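Local coordinates for protein type III effector (Vibrio parahaemolyticus, PDB 2QM2) that is of unknown function but belongs to the HopJ family of putative type III effectors, and forms a two-chain assembly with a potassium ion bound at the subunit boundary, at residues T32-I37 with C64-F69; D39-T44 with S120-K125; T44-T49 with I115-S120; L75-T80 with R105-T110. All blocks are in the same frame, centred on the assembly; numbering follows the deposited sequence. Where two conformers were deposited one is given.

Contact 1: residues T32-I37 with C64-F69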
loop_
_atom_site.group_PDB
_atom_site.type_symbol
_atom_site.label_atom_id
_atom_site.label_comp_id
_atom_site.label_asym_id
_atom_site.label_seq_id
_atom_site.Cartn_x
_atom_site.Cartn_y
_atom_site.Cartn_z
ATOM N N THR A 32 -14.757 -4.807 -14.415
ATOM C CA THR A 32 -13.698 -5.808 -14.540
ATOM C C THR A 32 -12.791 -5.711 -13.309
ATOM O O THR A 32 -12.491 -6.715 -12.659
ATOM C CB THR A 32 -12.927 -5.624 -15.894
ATOM O OG1 THR A 32 -13.766 -6.070 -16.963
ATOM C CG2 THR A 32 -11.660 -6.420 -15.949
ATOM N N THR A 33 -12.410 -4.493 -12.957
ATOM C CA THR A 33 -11.685 -4.274 -11.728
ATOM C C THR A 33 -12.522 -4.773 -10.532
ATOM O O THR A 33 -12.028 -5.550 -9.712
ATOM C CB THR A 33 -11.296 -2.809 -11.553
ATOM O OG1 THR A 33 -10.623 -2.334 -12.736
ATOM C CG2 THR A 33 -10.354 -2.678 -10.401
HETATM N N MSE A 34 -13.788 -4.355 -10.438
HETATM C CA MSE A 34 -14.621 -4.769 -9.299
HETATM C C MSE A 34 -14.605 -6.277 -9.222
HETATM O O MSE A 34 -14.355 -6.825 -8.160
HETATM C CB MSE A 34 -16.041 -4.230 -9.374
HETATM C CG MSE A 34 -16.207 -2.766 -9.028
HETATM SE SE MSE A 34 -15.202 -2.135 -7.483
HETATM C CE MSE A 34 -13.641 -1.592 -8.496
ATOM N N ALA A 35 -14.779 -6.951 -10.362
ATOM C CA ALA A 35 -14.746 -8.416 -10.363
ATOM C C ALA A 35 -13.473 -9.057 -9.855
ATOM O O ALA A 35 -13.539 -9.970 -9.017
ATOM C CB ALA A 35 -15.141 -9.011 -11.729
ATOM N N VAL A 36 -12.322 -8.610 -10.362
ATOM C CA VAL A 36 -11.059 -9.151 -9.933
ATOM C C VAL A 36 -10.910 -9.032 -8.442
ATOM O O VAL A 36 -10.409 -9.923 -7.819
ATOM C CB VAL A 36 -9.816 -8.442 -10.564
ATOM C CG1 VAL A 36 -8.556 -9.236 -10.261
ATOM C CG2 VAL A 36 -9.962 -8.408 -12.013
ATOM N N ILE A 37 -11.294 -7.891 -7.891
ATOM C CA ILE A 37 -10.949 -7.592 -6.556
ATOM C C ILE A 37 -11.874 -8.413 -5.658
ATOM O O ILE A 37 -11.449 -8.898 -4.636
ATOM C CB ILE A 37 -11.160 -6.053 -6.210
ATOM C CG1 ILE A 37 -10.015 -5.192 -6.766
ATOM C CG2 ILE A 37 -11.398 -5.878 -4.677
ATOM C CD1 ILE A 37 -10.339 -3.663 -6.893
ATOM N N CYS A 64 -12.092 3.011 -2.631
ATOM C CA CYS A 64 -11.420 2.364 -1.534
ATOM C C CYS A 64 -10.772 1.098 -2.071
ATOM O O CYS A 64 -9.519 0.882 -1.968
ATOM C CB CYS A 64 -12.384 2.040 -0.387
ATOM S SG CYS A 64 -11.502 1.428 1.015
ATOM N N LYS A 65 -11.590 0.275 -2.703
ATOM C CA LYS A 65 -11.050 -0.980 -3.236
ATOM C C LYS A 65 -9.910 -0.716 -4.259
ATOM O O LYS A 65 -8.859 -1.313 -4.117
ATOM C CB LYS A 65 -12.159 -1.761 -3.844
ATOM C CG LYS A 65 -13.148 -2.329 -2.833
ATOM C CD LYS A 65 -14.436 -2.677 -3.567
ATOM C CE LYS A 65 -15.593 -2.810 -2.589
ATOM N NZ LYS A 65 -16.064 -4.176 -2.393
ATOM N N ILE A 66 -10.079 0.191 -5.240
ATOM C CA ILE A 66 -8.970 0.394 -6.222
ATOM C C ILE A 66 -7.661 0.833 -5.610
ATOM O O ILE A 66 -6.654 0.229 -5.866
ATOM C CB ILE A 66 -9.350 1.276 -7.403
ATOM C CG1 ILE A 66 -10.346 0.490 -8.278
ATOM C CG2 ILE A 66 -8.040 1.662 -8.281
ATOM C CD1 ILE A 66 -11.358 1.346 -9.002
ATOM N N PHE A 67 -7.673 1.886 -4.775
ATOM C CA PHE A 67 -6.455 2.265 -4.130
ATOM C C PHE A 67 -5.819 1.155 -3.318
ATOM O O PHE A 67 -4.622 0.976 -3.425
ATOM C CB PHE A 67 -6.640 3.531 -3.284
ATOM C CG PHE A 67 -7.127 4.691 -4.074
ATOM C CD1 PHE A 67 -8.285 5.355 -3.714
ATOM C CD2 PHE A 67 -6.428 5.110 -5.216
ATOM C CE1 PHE A 67 -8.753 6.450 -4.487
ATOM C CE2 PHE A 67 -6.872 6.189 -5.979
ATOM C CZ PHE A 67 -8.038 6.876 -5.592
ATOM N N ALA A 68 -6.579 0.436 -2.487
ATOM C CA ALA A 68 -5.981 -0.644 -1.714
ATOM C C ALA A 68 -5.438 -1.724 -2.666
ATOM O O ALA A 68 -4.369 -2.291 -2.442
ATOM C CB ALA A 68 -7.016 -1.267 -0.729
ATOM N N PHE A 69 -6.175 -2.003 -3.733
ATOM C CA PHE A 69 -5.730 -2.984 -4.703
ATOM C C PHE A 69 -4.417 -2.533 -5.453
ATOM O O PHE A 69 -3.549 -3.366 -5.794
ATOM C CB PHE A 69 -6.896 -3.226 -5.677
ATOM C CG PHE A 69 -6.571 -4.125 -6.836
ATOM C CD1 PHE A 69 -6.669 -5.499 -6.718
ATOM C CD2 PHE A 69 -6.202 -3.586 -8.071
ATOM C CE1 PHE A 69 -6.353 -6.361 -7.819
ATOM C CE2 PHE A 69 -5.914 -4.418 -9.186
ATOM C CZ PHE A 69 -5.967 -5.814 -9.053
#
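Two helices of the HopJ fold pack here through a buried apolar seam, with Ile37 and Phe69 at one end and Met34, Thr33 and Ile66 at the other. The short axes of 32-37 and 64-69 come within 10.5 Å and cross at 65°. Ile37 makes the broadest contact. Its CG1 sits 3.4 Å from Phe69 CD1, approaching the ring obliquely. Its CD1 lies at the base of the ring, 3.7 Å from Phe69 CB, and also rests against the first turn of the other segment, 3.9 Å from Lys65 O. Phe69 CG is anti to the backbone N (chi1 175°), which sends the ring across to helix 30-40. There Val36 CG1 makes a second, longer contact with the ring at CE1. At the other end Thr33 CG2 meets Ile66 CG1 at 3.8 Å, the two side chains crossing at about a right angle. Thr33 turns its hydroxyl another way, and OG1 bonds to the carbonyl of Cys83. Met34 is a selenomethionine with a chain bent at chi2 (-43°) and chi3. The bends bring CE to 3.8 Å from Ile66 CD1, while SE rests 4.0 Å from Lys65 CD. Lys65 therefore contributes its aliphatic chain here, and its ammonium group turns off to a cation-pi contact with Phe43. Around this seam, Phe17 of helix 14-23 covers Thr33 and Val36, and Leu14 touches Phe69. Leu122 packs on both Ile37 and Phe69, and with it strand 122-124 joins helix 14-23 in packing on the helix pair.

Contact 2: residues D39-T44 with S120-K125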
loop_
_atom_site.group_PDB
_atom_site.type_symbol
_atom_site.label_atom_id
_atom_site.label_comp_id
_atom_site.label_asym_id
_atom_site.label_seq_id
_atom_site.Cartn_x
_atom_site.Cartn_y
_atom_site.Cartn_z
ATOM N N ASP A 39 -13.396 -11.289 -6.361
ATOM C CA ASP A 39 -12.953 -12.704 -6.492
ATOM C C ASP A 39 -11.619 -13.029 -5.788
ATOM O O ASP A 39 -11.310 -14.189 -5.556
ATOM C CB ASP A 39 -12.700 -13.052 -7.959
ATOM C CG ASP A 39 -13.950 -13.229 -8.772
ATOM O OD1 ASP A 39 -15.058 -13.463 -8.208
ATOM O OD2 ASP A 39 -13.802 -13.167 -10.016
ATOM N N ASN A 40 -10.811 -12.021 -5.488
ATOM C CA ASN A 40 -9.438 -12.300 -5.060
ATOM C C ASN A 40 -9.073 -11.754 -3.685
ATOM O O ASN A 40 -7.970 -12.005 -3.177
ATOM C CB ASN A 40 -8.430 -11.827 -6.121
ATOM C CG ASN A 40 -8.471 -12.681 -7.384
ATOM O OD1 ASN A 40 -7.929 -13.794 -7.434
ATOM N ND2 ASN A 40 -9.110 -12.163 -8.408
ATOM N N TYR A 41 -10.003 -11.025 -3.077
ATOM C CA TYR A 41 -9.735 -10.393 -1.792
ATOM C C TYR A 41 -10.948 -10.374 -0.882
ATOM O O TYR A 41 -12.103 -10.341 -1.349
ATOM C CB TYR A 41 -9.354 -8.963 -2.031
ATOM C CG TYR A 41 -8.126 -8.766 -2.855
ATOM C CD1 TYR A 41 -8.220 -8.466 -4.197
ATOM C CD2 TYR A 41 -6.845 -8.888 -2.289
ATOM C CE1 TYR A 41 -7.093 -8.283 -4.963
ATOM C CE2 TYR A 41 -5.717 -8.718 -3.047
ATOM C CZ TYR A 41 -5.843 -8.401 -4.381
ATOM O OH TYR A 41 -4.721 -8.209 -5.154
ATOM N N ASP A 42 -10.700 -10.341 0.420
ATOM C CA ASP A 42 -11.750 -10.005 1.382
ATOM C C ASP A 42 -11.738 -8.512 1.674
ATOM O O ASP A 42 -10.714 -7.962 2.040
ATOM C CB ASP A 42 -11.610 -10.808 2.689
ATOM C CG ASP A 42 -11.837 -12.278 2.477
ATOM O OD1 ASP A 42 -12.850 -12.607 1.836
ATOM O OD2 ASP A 42 -11.003 -13.090 2.936
ATOM N N PHE A 43 -12.887 -7.875 1.506
ATOM C CA PHE A 43 -13.004 -6.421 1.657
ATOM C C PHE A 43 -13.459 -6.074 3.039
ATOM O O PHE A 43 -14.411 -6.671 3.581
ATOM C CB PHE A 43 -14.004 -5.837 0.662
ATOM C CG PHE A 43 -14.348 -4.378 0.906
ATOM C CD1 PHE A 43 -15.660 -4.007 1.232
ATOM C CD2 PHE A 43 -13.367 -3.377 0.781
ATOM C CE1 PHE A 43 -15.986 -2.643 1.424
ATOM C CE2 PHE A 43 -13.679 -2.023 0.971
ATOM C CZ PHE A 43 -14.968 -1.648 1.282
ATOM N N THR A 44 -12.806 -5.062 3.592
ATOM C CA THR A 44 -13.155 -4.618 4.903
ATOM C C THR A 44 -13.224 -3.100 4.839
ATOM O O THR A 44 -12.214 -2.460 4.609
ATOM C CB THR A 44 -12.138 -5.205 5.948
ATOM O OG1 THR A 44 -12.514 -4.818 7.261
ATOM C CG2 THR A 44 -10.729 -4.723 5.686
ATOM N N SER A 120 -6.551 -1.590 6.968
ATOM C CA SER A 120 -6.443 -2.336 5.741
ATOM C C SER A 120 -7.830 -2.495 5.098
ATOM O O SER A 120 -8.790 -2.919 5.782
ATOM C CB SER A 120 -5.819 -3.679 6.034
ATOM O OG SER A 120 -5.970 -4.518 4.900
ATOM N N ALA A 121 -7.964 -2.123 3.822
ATOM C CA ALA A 121 -9.266 -2.335 3.171
ATOM C C ALA A 121 -9.399 -3.720 2.525
ATOM O O ALA A 121 -10.501 -4.291 2.449
ATOM C CB ALA A 121 -9.583 -1.253 2.178
ATOM N N LEU A 122 -8.275 -4.251 2.072
ATOM C CA LEU A 122 -8.250 -5.510 1.397
ATOM C C LEU A 122 -7.228 -6.474 1.986
ATOM O O LEU A 122 -6.231 -6.081 2.618
ATOM C CB LEU A 122 -7.953 -5.334 -0.098
ATOM C CG LEU A 122 -8.920 -4.576 -1.000
ATOM C CD1 LEU A 122 -8.254 -4.359 -2.456
ATOM C CD2 LEU A 122 -10.263 -5.184 -1.054
ATOM N N THR A 123 -7.478 -7.743 1.723
ATOM C CA THR A 123 -6.604 -8.751 2.174
ATOM C C THR A 123 -6.814 -9.906 1.212
ATOM O O THR A 123 -7.950 -10.212 0.847
ATOM C CB THR A 123 -6.886 -9.074 3.703
ATOM O OG1 THR A 123 -5.736 -9.657 4.314
ATOM C CG2 THR A 123 -8.097 -9.946 3.937
ATOM N N ALA A 124 -5.713 -10.520 0.769
ATOM C CA ALA A 124 -5.794 -11.562 -0.254
ATOM C C ALA A 124 -6.557 -12.752 0.283
ATOM O O ALA A 124 -6.431 -13.087 1.461
ATOM C CB ALA A 124 -4.406 -11.961 -0.746
ATOM N N LYS A 125 -7.388 -13.366 -0.558
ATOM C CA LYS A 125 -8.032 -14.619 -0.161
ATOM C C LYS A 125 -6.972 -15.743 -0.141
ATOM O O LYS A 125 -7.021 -16.677 0.680
ATOM C CB LYS A 125 -9.171 -14.995 -1.103
ATOM C CG LYS A 125 -10.469 -14.231 -0.910
ATOM C CD LYS A 125 -11.549 -14.902 -1.732
ATOM C CE LYS A 125 -12.788 -14.032 -1.855
ATOM N NZ LYS A 125 -13.418 -14.236 -3.209
ATOM O OXT LYS A 125 -6.025 -15.704 -0.959
#
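Tyr41 and Leu122 meet on the packed side of a short, weakly bonded antiparallel pair of strands, 41-43 and the C-terminal 122-124. Leu122 CD2 lies 4.0 Å from Tyr41 CB and touches the edge of the Phe43 ring, while CD1 sits over one face of the Tyr41 ring. Tyr41 CG stands anti to its carbonyl carbon (chi1 -61°), and CD2 comes 3.5 Å from Ala124 CA. Tyr41 OH bonds to Asn73. The backbone is gripped at three points. Asp42 N bonds to Thr123 O at 2.8 Å, nearly in line with the C=O bond; the return bond from Thr123 N to Asp42 O is weak. Thr44 N bonds to Ala121 O at 2.7 Å. Lys125 N reaches Asn40 O at 3.0 Å in an almost straight bond (174°), although it comes from above the carbonyl plane. The solvent side is looser. Asp42 is exposed there, a loose neighbour of Lys125. The lysine chain runs over the Tyr41 backbone, with CE 3.8 Å from Tyr41 O. Its NZ makes a weak bond to Asp39 O and a firmer one to Glu38 O. The apolar side rests on helix 61-72 through Leu72 and Phe69, while Thr123 and Ala124 pack on Glu118 and Gln116 of the second subunit.

Contact 3: residues T44-T49 with I115-S120. With K (potassium ion), chain C.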
loop_
_atom_site.group_PDB
_atom_site.type_symbol
_atom_site.label_atom_id
_atom_site.label_comp_id
_atom_site.label_asym_id
_atom_site.label_seq_id
_atom_site.Cartn_x
_atom_site.Cartn_y
_atom_site.Cartn_z
ATOM N N THR A 44 -12.806 -5.062 3.592
ATOM C CA THR A 44 -13.155 -4.618 4.903
ATOM C C THR A 44 -13.224 -3.100 4.839
ATOM O O THR A 44 -12.214 -2.460 4.609
ATOM C CB THR A 44 -12.138 -5.205 5.948
ATOM O OG1 THR A 44 -12.514 -4.818 7.261
ATOM C CG2 THR A 44 -10.729 -4.723 5.686
ATOM N N PRO A 45 -14.440 -2.520 4.964
ATOM C CA PRO A 45 -14.601 -1.053 4.886
ATOM C C PRO A 45 -13.579 -0.284 5.733
ATOM O O PRO A 45 -13.480 -0.505 6.935
ATOM C CB PRO A 45 -16.016 -0.828 5.424
ATOM C CG PRO A 45 -16.736 -2.079 5.026
ATOM C CD PRO A 45 -15.738 -3.192 5.187
ATOM N N ALA A 46 -12.856 0.630 5.101
ATOM C CA ALA A 46 -11.823 1.408 5.783
ATOM C C ALA A 46 -11.950 2.900 5.465
ATOM O O ALA A 46 -12.263 3.255 4.349
ATOM C CB ALA A 46 -10.425 0.882 5.389
ATOM N N ALA A 47 -11.751 3.771 6.452
ATOM C CA ALA A 47 -11.640 5.183 6.190
ATOM C C ALA A 47 -10.276 5.473 5.572
ATOM O O ALA A 47 -9.279 4.851 5.907
ATOM C CB ALA A 47 -11.851 6.024 7.488
ATOM N N PHE A 48 -10.219 6.417 4.662
ATOM C CA PHE A 48 -8.924 6.788 4.093
ATOM C C PHE A 48 -8.979 8.198 3.614
ATOM O O PHE A 48 -10.043 8.697 3.267
ATOM C CB PHE A 48 -8.517 5.855 2.973
ATOM C CG PHE A 48 -9.396 5.916 1.758
ATOM C CD1 PHE A 48 -10.669 5.333 1.759
ATOM C CD2 PHE A 48 -8.914 6.480 0.572
ATOM C CE1 PHE A 48 -11.462 5.348 0.585
ATOM C CE2 PHE A 48 -9.721 6.518 -0.588
ATOM C CZ PHE A 48 -10.980 5.966 -0.573
ATOM N N THR A 49 -7.845 8.880 3.639
ATOM C CA THR A 49 -7.804 10.209 3.060
ATOM C C THR A 49 -7.079 10.102 1.731
ATOM O O THR A 49 -6.316 9.171 1.505
ATOM C CB THR A 49 -7.252 11.346 4.026
ATOM O OG1 THR A 49 -5.904 11.699 3.704
ATOM C CG2 THR A 49 -7.325 10.940 5.454
ATOM N N ILE A 115 -2.296 9.428 -0.216
ATOM C CA ILE A 115 -3.204 8.393 0.228
ATOM C C ILE A 115 -2.845 7.971 1.633
ATOM O O ILE A 115 -1.681 7.670 1.904
ATOM C CB ILE A 115 -3.183 7.129 -0.728
ATOM C CG1 ILE A 115 -3.968 7.410 -2.021
ATOM C CG2 ILE A 115 -3.708 5.881 0.014
ATOM C CD1 ILE A 115 -5.545 7.396 -1.850
ATOM N N GLN A 116 -3.816 7.891 2.525
ATOM C CA GLN A 116 -3.524 7.278 3.849
ATOM C C GLN A 116 -4.699 6.554 4.358
ATOM O O GLN A 116 -5.723 7.139 4.516
ATOM C CB GLN A 116 -3.165 8.343 4.900
ATOM C CG GLN A 116 -2.689 7.836 6.259
ATOM C CD GLN A 116 -2.269 9.007 7.207
ATOM O OE1 GLN A 116 -3.026 9.918 7.457
ATOM N NE2 GLN A 116 -1.054 8.960 7.697
ATOM N N PHE A 117 -4.519 5.293 4.684
ATOM C CA PHE A 117 -5.604 4.415 5.136
ATOM C C PHE A 117 -5.586 4.340 6.640
ATOM O O PHE A 117 -4.503 4.235 7.274
ATOM C CB PHE A 117 -5.420 2.986 4.537
ATOM C CG PHE A 117 -6.017 2.835 3.157
ATOM C CD1 PHE A 117 -5.309 3.218 2.046
ATOM C CD2 PHE A 117 -7.318 2.396 2.997
ATOM C CE1 PHE A 117 -5.886 3.139 0.778
ATOM C CE2 PHE A 117 -7.909 2.327 1.766
ATOM C CZ PHE A 117 -7.164 2.672 0.633
ATOM N N GLU A 118 -6.769 4.307 7.221
ATOM C CA GLU A 118 -6.895 4.065 8.677
ATOM C C GLU A 118 -6.631 2.621 9.025
ATOM O O GLU A 118 -6.099 2.298 10.085
ATOM C CB GLU A 118 -8.301 4.386 9.162
ATOM C CG GLU A 118 -8.723 5.808 9.084
ATOM C CD GLU A 118 -7.858 6.747 9.858
ATOM O OE1 GLU A 118 -6.936 7.356 9.231
ATOM O OE2 GLU A 118 -8.111 6.900 11.077
ATOM N N THR A 119 -7.103 1.753 8.140
ATOM C CA THR A 119 -7.031 0.333 8.332
ATOM C C THR A 119 -6.982 -0.345 6.970
ATOM O O THR A 119 -7.244 0.268 5.929
ATOM C CB THR A 119 -8.239 -0.199 9.197
ATOM O OG1 THR A 119 -8.066 -1.609 9.453
ATOM C CG2 THR A 119 -9.538 0.015 8.502
ATOM N N SER A 120 -6.551 -1.590 6.968
ATOM C CA SER A 120 -6.443 -2.336 5.741
ATOM C C SER A 120 -7.830 -2.495 5.098
ATOM O O SER A 120 -8.790 -2.919 5.782
ATOM C CB SER A 120 -5.819 -3.679 6.034
ATOM O OG SER A 120 -5.970 -4.518 4.900
HETATM K K K C . 0.852 8.572 1.753
HETATM O O HOH W 1 3.218 7.934 0.882
HETATM O O HOH W 2 0.956 9.315 4.759
#
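Phe48 and Phe117 form a cross-strand aromatic pair whose rings are nearly parallel, with planes at 12°, yet barely overlap. Their centroids are 5.0 Å apart. The slide brings Phe48 CB over the Phe117 face, a CH-pi contact at 3.8 Å from the centroid, while Phe117 CZ lies over a face of the Phe48 ring. Phe48 CG stands between its backbone N and carbonyl carbon (chi1 66°); the two side chains lie side by side and point the same way. Ile115 CD1 touches the Phe48 ring at its edge. The two phenylalanines are a non-hydrogen-bonded pair of an antiparallel sheet in which strand 48-50 lies between 53-55 and 115-117. Next to them Thr49 and Gln116 exchange two backbone bonds, Thr49 N to Gln116 O at 2.9 Å and Gln116 N to Thr49 O at 3.0 Å. Glu118 N bonds to Ala47 O at 2.9 Å. Beyond the regular strands Ala46 CB is pressed tightly on Thr119 CG2 at 3.4 Å. Ile115 O faces out from the sheet and binds the potassium ion at 2.7 Å. Two waters, the carbonyls of Trp112 and Glu113, and Asn73 O of the second subunit are also ligands of the ion. Gln116 NE2 bonds to the Asn73 side chain of that same subunit.

Contact 4: residues L75-T80 with R105-T110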
loop_
_atom_site.group_PDB
_atom_site.type_symbol
_atom_site.label_atom_id
_atom_site.label_comp_id
_atom_site.label_asym_id
_atom_site.label_seq_id
_atom_site.Cartn_x
_atom_site.Cartn_y
_atom_site.Cartn_z
ATOM N N LEU A 75 1.013 -1.213 -7.781
ATOM C CA LEU A 75 0.694 -0.485 -8.956
ATOM C C LEU A 75 1.089 0.982 -8.873
ATOM O O LEU A 75 0.990 1.652 -7.838
ATOM C CB LEU A 75 -0.783 -0.574 -9.256
ATOM C CG LEU A 75 -1.319 -1.942 -9.589
ATOM C CD1 LEU A 75 -2.780 -1.767 -10.121
ATOM C CD2 LEU A 75 -0.421 -2.657 -10.570
ATOM N N ASP A 76 1.569 1.416 -10.030
ATOM C CA ASP A 76 1.771 2.774 -10.387
ATOM C C ASP A 76 0.538 3.675 -10.220
ATOM O O ASP A 76 -0.591 3.227 -10.330
ATOM C CB ASP A 76 2.043 2.724 -11.883
ATOM C CG ASP A 76 3.201 3.494 -12.232
ATOM O OD1 ASP A 76 3.892 3.885 -11.262
ATOM O OD2 ASP A 76 3.430 3.704 -13.435
ATOM N N LYS A 77 0.781 4.962 -9.999
ATOM C CA LYS A 77 -0.258 5.964 -10.002
ATOM C C LYS A 77 -1.165 5.815 -11.232
ATOM O O LYS A 77 -2.361 5.614 -11.086
ATOM C CB LYS A 77 0.345 7.348 -10.009
ATOM C CG LYS A 77 -0.667 8.416 -9.639
ATOM C CD LYS A 77 -0.670 9.602 -10.586
ATOM C CE LYS A 77 0.304 10.650 -10.141
ATOM N NZ LYS A 77 -0.396 11.945 -9.950
ATOM N N GLU A 78 -0.567 5.916 -12.419
ATOM C CA GLU A 78 -1.283 5.852 -13.680
ATOM C C GLU A 78 -2.004 4.517 -13.838
ATOM O O GLU A 78 -3.131 4.489 -14.299
ATOM C CB GLU A 78 -0.337 6.129 -14.872
ATOM C CG GLU A 78 -1.005 5.933 -16.210
ATOM C CD GLU A 78 -0.365 6.686 -17.387
ATOM O OE1 GLU A 78 -0.671 6.289 -18.545
ATOM O OE2 GLU A 78 0.410 7.657 -17.174
ATOM N N ALA A 79 -1.358 3.428 -13.431
ATOM C CA ALA A 79 -1.947 2.089 -13.544
ATOM C C ALA A 79 -3.154 1.942 -12.572
ATOM O O ALA A 79 -4.147 1.318 -12.870
ATOM C CB ALA A 79 -0.860 0.988 -13.281
ATOM N N THR A 80 -3.033 2.556 -11.402
ATOM C CA THR A 80 -4.088 2.500 -10.404
ATOM C C THR A 80 -5.265 3.311 -10.986
ATOM O O THR A 80 -6.431 3.007 -10.726
ATOM C CB THR A 80 -3.553 3.057 -9.063
ATOM O OG1 THR A 80 -2.553 2.170 -8.560
ATOM C CG2 THR A 80 -4.618 3.254 -8.071
ATOM N N ARG A 105 -9.798 12.699 -9.104
ATOM C CA ARG A 105 -9.202 13.946 -9.457
ATOM C C ARG A 105 -8.135 14.184 -8.439
ATOM O O ARG A 105 -7.041 14.581 -8.766
ATOM C CB ARG A 105 -10.241 15.049 -9.592
ATOM C CG ARG A 105 -11.213 14.744 -10.734
ATOM C CD ARG A 105 -12.048 15.954 -11.003
ATOM N NE ARG A 105 -13.063 15.775 -12.043
ATOM C CZ ARG A 105 -12.904 16.169 -13.299
ATOM N NH1 ARG A 105 -11.743 16.737 -13.694
ATOM N NH2 ARG A 105 -13.885 16.004 -14.172
ATOM N N ASN A 106 -8.436 13.826 -7.208
ATOM C CA ASN A 106 -7.461 13.962 -6.133
ATOM C C ASN A 106 -6.202 13.111 -6.233
ATOM O O ASN A 106 -5.114 13.600 -5.984
ATOM C CB ASN A 106 -8.138 13.857 -4.750
ATOM C CG ASN A 106 -8.582 15.191 -4.260
ATOM O OD1 ASN A 106 -7.756 16.006 -3.890
ATOM N ND2 ASN A 106 -9.891 15.456 -4.293
ATOM N N PHE A 107 -6.350 11.859 -6.619
ATOM C CA PHE A 107 -5.235 10.975 -6.698
ATOM C C PHE A 107 -4.295 11.460 -7.802
ATOM O O PHE A 107 -3.071 11.396 -7.652
ATOM C CB PHE A 107 -5.747 9.608 -7.021
ATOM C CG PHE A 107 -4.720 8.515 -6.927
ATOM C CD1 PHE A 107 -3.935 8.355 -5.790
ATOM C CD2 PHE A 107 -4.617 7.572 -7.949
ATOM C CE1 PHE A 107 -3.015 7.288 -5.693
ATOM C CE2 PHE A 107 -3.716 6.531 -7.854
ATOM C CZ PHE A 107 -2.911 6.380 -6.711
HETATM N N MSE A 108 -4.868 11.962 -8.898
HETATM C CA MSE A 108 -4.070 12.411 -10.045
HETATM C C MSE A 108 -3.137 13.519 -9.643
HETATM O O MSE A 108 -2.039 13.587 -10.160
HETATM C CB MSE A 108 -4.950 12.930 -11.169
HETATM C CG MSE A 108 -5.696 11.929 -11.976
HETATM SE SE MSE A 108 -6.879 12.922 -13.223
HETATM C CE MSE A 108 -5.522 13.610 -14.490
ATOM N N VAL A 109 -3.583 14.392 -8.737
ATOM C CA VAL A 109 -2.747 15.459 -8.214
ATOM C C VAL A 109 -1.704 14.951 -7.172
ATOM O O VAL A 109 -0.495 15.045 -7.417
ATOM C CB VAL A 109 -3.613 16.599 -7.596
ATOM C CG1 VAL A 109 -2.704 17.710 -6.981
ATOM C CG2 VAL A 109 -4.547 17.190 -8.643
ATOM N N THR A 110 -2.191 14.400 -6.043
ATOM C CA THR A 110 -1.341 13.946 -4.942
ATOM C C THR A 110 -0.749 12.507 -5.016
ATOM O O THR A 110 0.254 12.215 -4.312
ATOM C CB THR A 110 -2.010 14.201 -3.587
ATOM O OG1 THR A 110 -3.401 13.809 -3.646
ATOM C CG2 THR A 110 -1.919 15.700 -3.239
HETATM O O HOH W 3 1.888 12.543 -7.553
#
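Phe107 is the first residue of 105-110 to meet the other segment, with its ring pushed toward the first turn of helix 77-82. Phe107 CG is anti to the backbone N (chi1 -171°), which carries the ring to Thr80 and Lys77. Thr80 CG2 comes 3.4 Å from Phe107 CE2, the two side chains crossing at about a right angle and the methyl approaching obliquely. Lys77 CG lies over one ring face, 4.0 Å above its plane and offset toward the rim. The Thr80 hydroxyl turns back on its own helix. Its OG1 bonds to Asp76 O at 2.8 Å, a carbonyl that also accepts the backbone N of Thr80. Met108, a selenomethionine, follows, and its side chain turns off toward Leu81, Val92 and Leu93. Lys77 bends at chi2, chi3 and chi4, so its chain runs past Phe107 toward the carbonyl end of helix 102-110. The placing of its ammonium group beside Met108 O is doubtful. At Val109 a water bridge from Lys77 NZ to Val109 O is weak, and as doubtful as the place of NZ. Phe107 also meets Phe67 and Trp112 edge-to-face. The three rings form an aromatic cluster where helices 61-72 and 102-110 meet the loop after the latter.

Overall arrangement
Contacts 1, 2 and 3 are joined around helix 61-72. Phe69 CD1 of contact 1 packs on Tyr41 CE1 of contact 2 at 3.3 Å, and Cys64 CB packs on Phe48 CE1 of contact 3 at 3.6 Å. Contacts 2 and 3 follow each other along the chain: strand 41-43 leads to 48-50, and 115-117 to 122-124. They share Thr44 and Ser120, and both touch the second subunit. Contact 4 meets contact 1 where Phe67 CE2 approaches Phe107 CD2 at 3.3 Å, and contact 3 where Ile115 CG1 lies 3.8 Å from Phe107 CE1. The centres of contacts 2 and 4 are about 21 Å apart and their nearest atoms about 8 Å. The potassium ion bound in contact 3 lies about 8 Å from the Phe107 side chain.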